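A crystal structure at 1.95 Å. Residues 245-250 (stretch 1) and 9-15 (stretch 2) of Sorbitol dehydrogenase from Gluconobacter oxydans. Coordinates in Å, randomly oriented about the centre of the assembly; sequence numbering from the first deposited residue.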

# COMPACT_ATOMS: atom_id res chain seq x y z
N ALA A 245 11.15 13.24 21.10
CA ALA A 245 12.41 13.58 21.74
C ALA A 245 13.38 14.13 20.70
O ALA A 245 14.21 14.99 20.99
CB ALA A 245 13.01 12.35 22.40
N ALA A 246 13.25 13.64 19.47
CA ALA A 246 14.11 14.05 18.37
C ALA A 246 13.65 15.35 17.70
O ALA A 246 14.48 16.13 17.23
CB ALA A 246 14.19 12.94 17.33
N SER A 247 12.34 15.57 17.67
CA SER A 247 11.79 16.77 17.05
C SER A 247 11.69 17.93 18.04
O SER A 247 11.77 19.09 17.65
CB SER A 247 10.41 16.48 16.48
OG SER A 247 9.50 16.20 17.53
N GLY A 248 11.48 17.60 19.31
CA GLY A 248 11.36 18.62 20.33
C GLY A 248 9.93 19.10 20.47
O GLY A 248 9.67 20.14 21.08
N LEU A 249 9.00 18.34 19.90
CA LEU A 249 7.58 18.68 19.93
C LEU A 249 6.78 17.70 20.77
O LEU A 249 6.99 16.49 20.69
CB LEU A 249 7.02 18.67 18.50
CG LEU A 249 7.70 19.57 17.47
CD1 LEU A 249 7.19 19.21 16.08
CD2 LEU A 249 7.43 21.03 17.78
N ASP A 250 5.87 18.23 21.58
CA ASP A 250 5.03 17.37 22.42
C ASP A 250 3.81 16.97 21.59
O ASP A 250 2.69 17.42 21.84
CB ASP A 250 4.59 18.12 23.68
CG ASP A 250 3.69 17.29 24.57
OD1 ASP A 250 4.09 16.17 24.95
OD2 ASP A 250 2.57 17.76 24.88
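Stretch 2 9-15: SLPANVQ

Stretch 2 packs alongside the end of the stretch 1 helix and the residues that follow it. Residues 245-247 are helical, and Gly-248, with phi/psi of 87/15, is the first residue to leave helical angles; Leu-249 follows in an extended conformation (-113/137). The CA atoms pair Leu-249 with Leu-10 at 7.9 Å and Ser-247 with Val-14 at 7.0 Å, so as stretch 2 advances its partners move back along stretch 1. The two segments therefore run in opposing senses, although no hydrogen bond joins them and the pairing is not that of a sheet.

Ser-9, at phi/psi -107/52, is out of reach, and contact begins with Leu-10. Its CA-to-CB bond points sideways, yet chi1 and chi2, both m (-47° and -49°), bring the end of the side chain nearer, with Leu-10 CD1 3.8 Å from Leu-249 CD2. Leu-10 and Pro-11 share nearly the same extended backbone angles (-58/156 and -58/155). The CA-to-CB bond of Pro-11 points toward stretch 1, and its ring meets the same leucine methyl, Pro-11 CD lying 3.9 Å from Leu-249 CD2. An ideal CB built on Gly-248 would fall 4.1 Å from Pro-11 CG. That spacing is not a severe clash; the stronger demand for glycine is local, since such a CB would be jammed against the carbonyl O of Ser-247.

At Pro-11 the chain enters a type I beta turn that ends at Val-14, closed by a hydrogen bond from Val-14 N to Pro-11 O of 2.8 Å. Ala-12 (-50/-27) and Asn-13 (-83/-17) occupy its central positions. Ala-12 makes no contact, whereas the CA-to-CB bond of Asn-13 points toward stretch 1, and chi1 is p (68°). Asn-13 ND2 approaches Ser-247 O at 3.7 Å, a polar proximity too long to count as a hydrogen bond.

Val-14 (-98/125), chi1 t, resumes an extended course, and its CA-to-CB bond points toward stretch 1. Val-14 CG1 packs 3.8 Å from Leu-249 CD1, while Val-14 CG2 lies 3.7 Å from Ser-247 O. Leu-249 thus contacts three apolar residues, with CD2 near Leu-10 and Pro-11 and CD1 near Val-14, and it has the largest covered area of any residue here, 61 Å² of the 217 Å² total. Its backbone is tied to the helix end by Leu-249 N donating to Ser-247 OG (3.2 Å, 151°). Gln-15, extended at -86/147, is again out of reach.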

# COMPACT_ATOMS: atom_id res chain seq x y z
N SER A 9 5.44 28.27 16.51
CA SER A 9 6.77 28.87 16.56
C SER A 9 7.73 27.70 16.79
O SER A 9 8.54 27.72 17.72
CB SER A 9 6.86 29.86 17.73
OG SER A 9 5.92 30.90 17.60
N LEU A 10 7.60 26.69 15.94
CA LEU A 10 8.40 25.48 16.01
C LEU A 10 9.90 25.74 15.93
O LEU A 10 10.35 26.75 15.40
CB LEU A 10 8.01 24.53 14.87
CG LEU A 10 6.53 24.23 14.57
CD1 LEU A 10 5.81 23.87 15.86
CD2 LEU A 10 5.89 25.43 13.91
N PRO A 11 10.71 24.80 16.47
CA PRO A 11 12.17 24.91 16.47
C PRO A 11 12.68 25.04 15.04
O PRO A 11 12.03 24.60 14.09
CB PRO A 11 12.61 23.62 17.13
CG PRO A 11 11.52 23.38 18.12
CD PRO A 11 10.27 23.67 17.31
N ALA A 12 13.86 25.63 14.89
CA ALA A 12 14.47 25.84 13.58
C ALA A 12 14.53 24.59 12.70
O ALA A 12 14.55 24.68 11.47
CB ALA A 12 15.87 26.41 13.75
N ASN A 13 14.56 23.42 13.33
CA ASN A 13 14.64 22.15 12.60
C ASN A 13 13.29 21.64 12.11
O ASN A 13 13.23 20.77 11.23
CB ASN A 13 15.28 21.09 13.49
CG ASN A 13 14.39 20.71 14.66
OD1 ASN A 13 13.97 21.56 15.44
ND2 ASN A 13 14.10 19.41 14.79
N VAL A 14 12.21 22.17 12.67
CA VAL A 14 10.87 21.75 12.29
C VAL A 14 10.23 22.69 11.28
O VAL A 14 10.13 23.89 11.52
CB VAL A 14 9.95 21.66 13.53
CG1 VAL A 14 8.59 21.13 13.13
CG2 VAL A 14 10.59 20.77 14.58
N GLN A 15 9.80 22.15 10.14
CA GLN A 15 9.16 22.96 9.12
C GLN A 15 7.67 23.09 9.41
O GLN A 15 7.06 22.17 9.95
CB GLN A 15 9.35 22.34 7.73
CG GLN A 15 8.57 23.05 6.63
CD GLN A 15 8.76 22.41 5.26
OE1 GLN A 15 8.65 21.20 5.11
NE2 GLN A 15 9.03 23.24 4.26